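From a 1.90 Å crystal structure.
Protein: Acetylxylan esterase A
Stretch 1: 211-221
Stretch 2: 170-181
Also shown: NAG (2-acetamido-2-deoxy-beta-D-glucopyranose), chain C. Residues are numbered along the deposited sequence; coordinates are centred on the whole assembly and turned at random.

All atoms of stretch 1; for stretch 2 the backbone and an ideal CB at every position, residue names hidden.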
# COMPACT_ATOMS: atom_id res chain seq x y z
N TYR A 211 -23.15 -0.14 15.49
CA TYR A 211 -22.36 -0.77 16.57
C TYR A 211 -21.66 -2.02 16.06
O TYR A 211 -20.53 -2.29 16.43
CB TYR A 211 -23.25 -1.07 17.79
CG TYR A 211 -23.77 0.23 18.40
CD1 TYR A 211 -22.95 1.05 19.14
CD2 TYR A 211 -25.07 0.68 18.10
CE1 TYR A 211 -23.44 2.26 19.68
CE2 TYR A 211 -25.54 1.88 18.60
CZ TYR A 211 -24.72 2.66 19.37
OH TYR A 211 -25.18 3.87 19.85
N GLU A 212 -22.35 -2.77 15.20
CA GLU A 212 -21.76 -3.99 14.57
C GLU A 212 -20.53 -3.66 13.74
O GLU A 212 -19.57 -4.38 13.72
CB GLU A 212 -22.80 -4.71 13.75
CG GLU A 212 -23.98 -5.20 14.58
CD GLU A 212 -23.51 -5.93 15.86
OE1 GLU A 212 -22.92 -7.04 15.76
OE2 GLU A 212 -23.72 -5.37 16.96
N THR A 213 -20.55 -2.51 13.07
CA THR A 213 -19.40 -2.05 12.28
C THR A 213 -18.23 -1.62 13.15
O THR A 213 -17.06 -1.93 12.85
CB THR A 213 -19.82 -0.90 11.31
OG1 THR A 213 -20.90 -1.34 10.46
CG2 THR A 213 -18.65 -0.46 10.48
N CYS A 214 -18.51 -0.89 14.23
CA CYS A 214 -17.47 -0.46 15.13
C CYS A 214 -16.84 -1.67 15.84
O CYS A 214 -15.62 -1.71 16.01
CB CYS A 214 -18.03 0.54 16.14
SG CYS A 214 -18.38 2.19 15.41
N LYS A 215 -17.67 -2.64 16.20
CA LYS A 215 -17.19 -3.95 16.71
C LYS A 215 -16.24 -4.58 15.71
O LYS A 215 -15.10 -4.94 16.07
CB LYS A 215 -18.37 -4.89 16.92
CG LYS A 215 -19.22 -4.64 18.18
CD LYS A 215 -20.45 -5.49 18.10
CE LYS A 215 -21.27 -5.51 19.36
NZ LYS A 215 -22.46 -6.40 19.12
N GLN A 216 -16.69 -4.70 14.46
CA GLN A 216 -15.87 -5.32 13.39
C GLN A 216 -14.48 -4.72 13.32
O GLN A 216 -13.47 -5.45 13.46
CB GLN A 216 -16.56 -5.18 12.06
CG GLN A 216 -15.73 -5.74 10.90
CD GLN A 216 -16.60 -5.95 9.66
OE1 GLN A 216 -17.07 -4.99 9.07
NE2 GLN A 216 -16.84 -7.20 9.31
N TRP A 217 -14.39 -3.40 13.19
CA TRP A 217 -13.08 -2.77 13.06
C TRP A 217 -12.25 -2.77 14.31
O TRP A 217 -11.03 -2.91 14.23
CB TRP A 217 -13.16 -1.38 12.40
CG TRP A 217 -13.78 -1.46 11.02
CD1 TRP A 217 -14.94 -0.90 10.61
CD2 TRP A 217 -13.30 -2.24 9.91
NE1 TRP A 217 -15.21 -1.24 9.30
CE2 TRP A 217 -14.21 -2.04 8.84
CE3 TRP A 217 -12.19 -3.06 9.71
CZ2 TRP A 217 -14.04 -2.65 7.59
CZ3 TRP A 217 -12.02 -3.67 8.45
CH2 TRP A 217 -12.92 -3.46 7.43
N ALA A 218 -12.90 -2.65 15.47
CA ALA A 218 -12.24 -2.85 16.76
C ALA A 218 -11.57 -4.24 16.77
O ALA A 218 -10.41 -4.34 17.07
CB ALA A 218 -13.25 -2.73 17.90
N GLY A 219 -12.30 -5.28 16.41
CA GLY A 219 -11.74 -6.66 16.41
C GLY A 219 -10.57 -6.72 15.43
O GLY A 219 -9.48 -7.24 15.77
N VAL A 220 -10.76 -6.14 14.23
CA VAL A 220 -9.73 -6.19 13.19
C VAL A 220 -8.44 -5.52 13.69
O VAL A 220 -7.30 -6.02 13.48
CB VAL A 220 -10.26 -5.58 11.87
CG1 VAL A 220 -9.16 -5.29 10.88
CG2 VAL A 220 -11.27 -6.52 11.24
N PHE A 221 -8.59 -4.37 14.35
CA PHE A 221 -7.38 -3.63 14.71
C PHE A 221 -6.83 -4.00 16.10
O PHE A 221 -5.82 -3.49 16.52
CB PHE A 221 -7.65 -2.11 14.61
CG PHE A 221 -7.72 -1.63 13.18
CD1 PHE A 221 -6.55 -1.52 12.43
CD2 PHE A 221 -8.94 -1.38 12.58
CE1 PHE A 221 -6.60 -1.08 11.11
CE2 PHE A 221 -8.99 -0.97 11.26
CZ PHE A 221 -7.84 -0.81 10.55
N UNK A 170 -26.45 -9.49 15.27
CA UNK A 170 -25.65 -8.98 16.38
C UNK A 170 -24.66 -10.06 16.78
O UNK A 170 -25.05 -11.22 17.10
CB UNK A 170 -26.53 -8.57 17.56
N UNK A 171 -23.38 -9.71 16.77
CA UNK A 171 -22.36 -10.66 17.19
C UNK A 171 -21.17 -9.91 17.80
O UNK A 171 -21.28 -8.73 18.06
CB UNK A 171 -21.91 -11.52 16.01
N UNK A 172 -20.06 -10.61 18.02
CA UNK A 172 -18.93 -10.07 18.74
C UNK A 172 -17.92 -9.40 17.82
O UNK A 172 -17.91 -9.72 16.63
CB UNK A 172 -18.25 -11.18 19.54
N UNK A 173 -17.08 -8.50 18.36
CA UNK A 173 -15.90 -7.99 17.66
C UNK A 173 -15.08 -9.12 17.07
O UNK A 173 -14.62 -9.02 15.94
CB UNK A 173 -15.03 -7.16 18.61
N UNK A 174 -14.97 -10.23 17.81
CA UNK A 174 -14.16 -11.36 17.36
C UNK A 174 -14.70 -12.00 16.10
O UNK A 174 -13.96 -12.28 15.15
CB UNK A 174 -14.07 -12.41 18.47
N UNK A 175 -16.00 -12.21 16.10
CA UNK A 175 -16.69 -12.86 15.03
C UNK A 175 -16.76 -11.94 13.76
O UNK A 175 -16.46 -12.41 12.63
CB UNK A 175 -18.09 -13.26 15.50
N UNK A 176 -17.12 -10.68 13.93
CA UNK A 176 -17.04 -9.74 12.80
C UNK A 176 -15.62 -9.61 12.25
O UNK A 176 -15.45 -9.51 11.03
CB UNK A 176 -17.55 -8.36 13.23
N UNK A 177 -14.62 -9.58 13.14
CA UNK A 177 -13.23 -9.45 12.71
C UNK A 177 -12.85 -10.69 11.88
O UNK A 177 -12.19 -10.55 10.84
CB UNK A 177 -12.30 -9.29 13.91
N UNK A 178 -13.28 -11.88 12.32
CA UNK A 178 -13.08 -13.12 11.52
C UNK A 178 -13.71 -13.07 10.14
O UNK A 178 -13.14 -13.57 9.18
CB UNK A 178 -13.65 -14.32 12.27
N UNK A 179 -14.90 -12.50 10.07
CA UNK A 179 -15.59 -12.33 8.80
C UNK A 179 -14.79 -11.40 7.90
O UNK A 179 -14.65 -11.69 6.70
CB UNK A 179 -17.00 -11.79 9.02
N UNK A 180 -14.23 -10.33 8.47
CA UNK A 180 -13.48 -9.35 7.68
C UNK A 180 -12.14 -9.94 7.23
O UNK A 180 -11.73 -9.79 6.07
CB UNK A 180 -13.25 -8.07 8.49
N UNK A 181 -11.47 -10.62 8.15
CA UNK A 181 -10.19 -11.25 7.88
C UNK A 181 -10.33 -12.28 6.73
O UNK A 181 -9.45 -12.39 5.88
CB UNK A 181 -9.66 -11.92 9.15
C1 NAG C . -24.55 -15.67 8.66
C2 NAG C . -23.91 -15.79 10.05
C3 NAG C . -23.00 -17.00 10.16
C4 NAG C . -23.75 -18.25 9.76
C5 NAG C . -24.37 -18.06 8.38
C6 NAG C . -25.24 -19.23 8.07
C7 NAG C . -23.42 -13.82 11.33
C8 NAG C . -22.55 -12.62 11.52
N2 NAG C . -23.10 -14.65 10.38
O3 NAG C . -22.63 -17.17 11.52
O4 NAG C . -22.85 -19.36 9.82
O5 NAG C . -25.19 -16.90 8.31
O6 NAG C . -25.51 -19.10 6.70
O7 NAG C . -24.39 -13.99 12.02

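Two helices cross at 74° with axes only 7.1 Å apart, so small residues should be expected where the backbones meet. Position 170 precedes the helix in extended backbone, its CB sideways, 4.3 Å from Glu212 OE2. Polar or branched aliphatic side chains would both suit. It is Ile170, whose CG2 packs 3.6 Å from Lys215 NZ while the end of the chain leads away.

At 171 the CB points away, and the backbone does the work, so many side chains would serve. Its N donates to Glu212 OE1 (2.9 Å), and its O accepts from Lys215 NZ (2.8 Å); a salt bridge between Lys215 NZ and Glu212 OE2 (2.7 Å) ties the two partners together. The residue is Thr171, whose OG1 hydrogen-bonds to the side chain at 175.

Position 172, right before the helix, also points away; Ser, Thr, Asp or Asn could cap. Thr172 does, OG1 accepting from the N of residue 175 at 3.0 Å.

At 173 the phi of -49° and first-turn location admit proline. The CB lies sideways, 3.4 Å from Lys215 O, favouring something compact. Pro173 fits, its CD 3.9 Å from Lys215 CG. Gly219 matters here: a CB there would fall 2.3 Å from Pro173 O, a clash.

Positions 174, 175 and 178 have no CB near stretch 1, and polar residues are natural choices. They are Glu174, His175 and Ser178; His175 ND1 lies 2.7 Å from Thr171 OG1, and the ring has NAG O3 at its edge.

Position 176 points toward stretch 1, its CB 3.5 Å from Gln216 CA. That tight start suits either a side chain that stops at CB or one that turns along the partner helix, and the Glu212 carboxylate invites a donor with long reach, such as Trp, Lys or Arg. Trp176 (chi1 m) delivers NE1 to Glu212 OE1 at 2.7 Å, so this one oxygen accepts from both 171 and 176. Glu212 O lies over one ring face and NAG C8 over the opposite one. Gln216 NE2 also donates to Trp176 O (3.2 Å).

At 177 the CB sits 3.4 Å from Gly219 C. Ala or Gly is the safest reading, and Ala177 is found, its CB 4.0 Å from Val220 CG2.

Position 179 points sideways; several types would do. Ile179 brings CD1 to 3.6 Å from NAG C8.

Position 180 points toward Val220 and Gln216, suiting a small apolar residue. Ala180 places CB 3.7 Å from Val220 CG2. At 181, out of contact, a polar residue is reasonable: Glu181.

Stretch 2, residues 170-181: ITTPEHWASIAE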
# COMPACT_ATOMS: atom_id res chain seq x y z
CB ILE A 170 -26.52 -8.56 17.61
CG1 ILE A 170 -27.54 -7.49 17.20
CG2 ILE A 170 -25.65 -8.00 18.73
CD1 ILE A 170 -28.83 -7.48 18.00
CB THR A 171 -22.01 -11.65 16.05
OG1 THR A 171 -21.27 -12.78 16.58
CG2 THR A 171 -21.19 -10.93 14.92
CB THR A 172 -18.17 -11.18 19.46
OG1 THR A 172 -17.83 -12.18 18.49
CG2 THR A 172 -19.06 -11.80 20.62
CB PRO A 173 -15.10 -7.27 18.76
CG PRO A 173 -16.09 -6.99 19.87
CD PRO A 173 -17.34 -7.78 19.64
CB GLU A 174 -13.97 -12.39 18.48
CG GLU A 174 -13.01 -11.87 19.56
CD GLU A 174 -13.60 -10.78 20.52
OE1 GLU A 174 -14.87 -10.63 20.63
OE2 GLU A 174 -12.77 -10.09 21.18
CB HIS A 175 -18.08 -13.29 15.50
CG HIS A 175 -18.84 -14.09 14.50
ND1 HIS A 175 -20.19 -14.30 14.59
CD2 HIS A 175 -18.44 -14.73 13.37
CE1 HIS A 175 -20.60 -15.03 13.58
NE2 HIS A 175 -19.56 -15.30 12.82
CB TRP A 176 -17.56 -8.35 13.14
CG TRP A 176 -19.02 -8.21 13.20
CD1 TRP A 176 -19.74 -7.77 14.27
CD2 TRP A 176 -19.98 -8.46 12.15
NE1 TRP A 176 -21.08 -7.76 13.95
CE2 TRP A 176 -21.25 -8.16 12.67
CE3 TRP A 176 -19.87 -8.90 10.82
CZ2 TRP A 176 -22.42 -8.30 11.92
CZ3 TRP A 176 -21.03 -9.05 10.08
CH2 TRP A 176 -22.29 -8.76 10.63
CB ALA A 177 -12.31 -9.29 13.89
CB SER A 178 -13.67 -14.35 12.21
OG SER A 178 -12.87 -14.59 13.33
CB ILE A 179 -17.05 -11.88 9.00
CG1 ILE A 179 -17.84 -13.08 9.58
CG2 ILE A 179 -17.73 -11.51 7.70
CD1 ILE A 179 -19.14 -12.66 10.22
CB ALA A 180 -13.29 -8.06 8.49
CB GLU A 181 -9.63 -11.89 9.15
CG GLU A 181 -8.15 -12.31 9.08
CD GLU A 181 -7.87 -13.63 8.29
OE1 GLU A 181 -8.81 -14.48 8.15
OE2 GLU A 181 -6.70 -13.81 7.82
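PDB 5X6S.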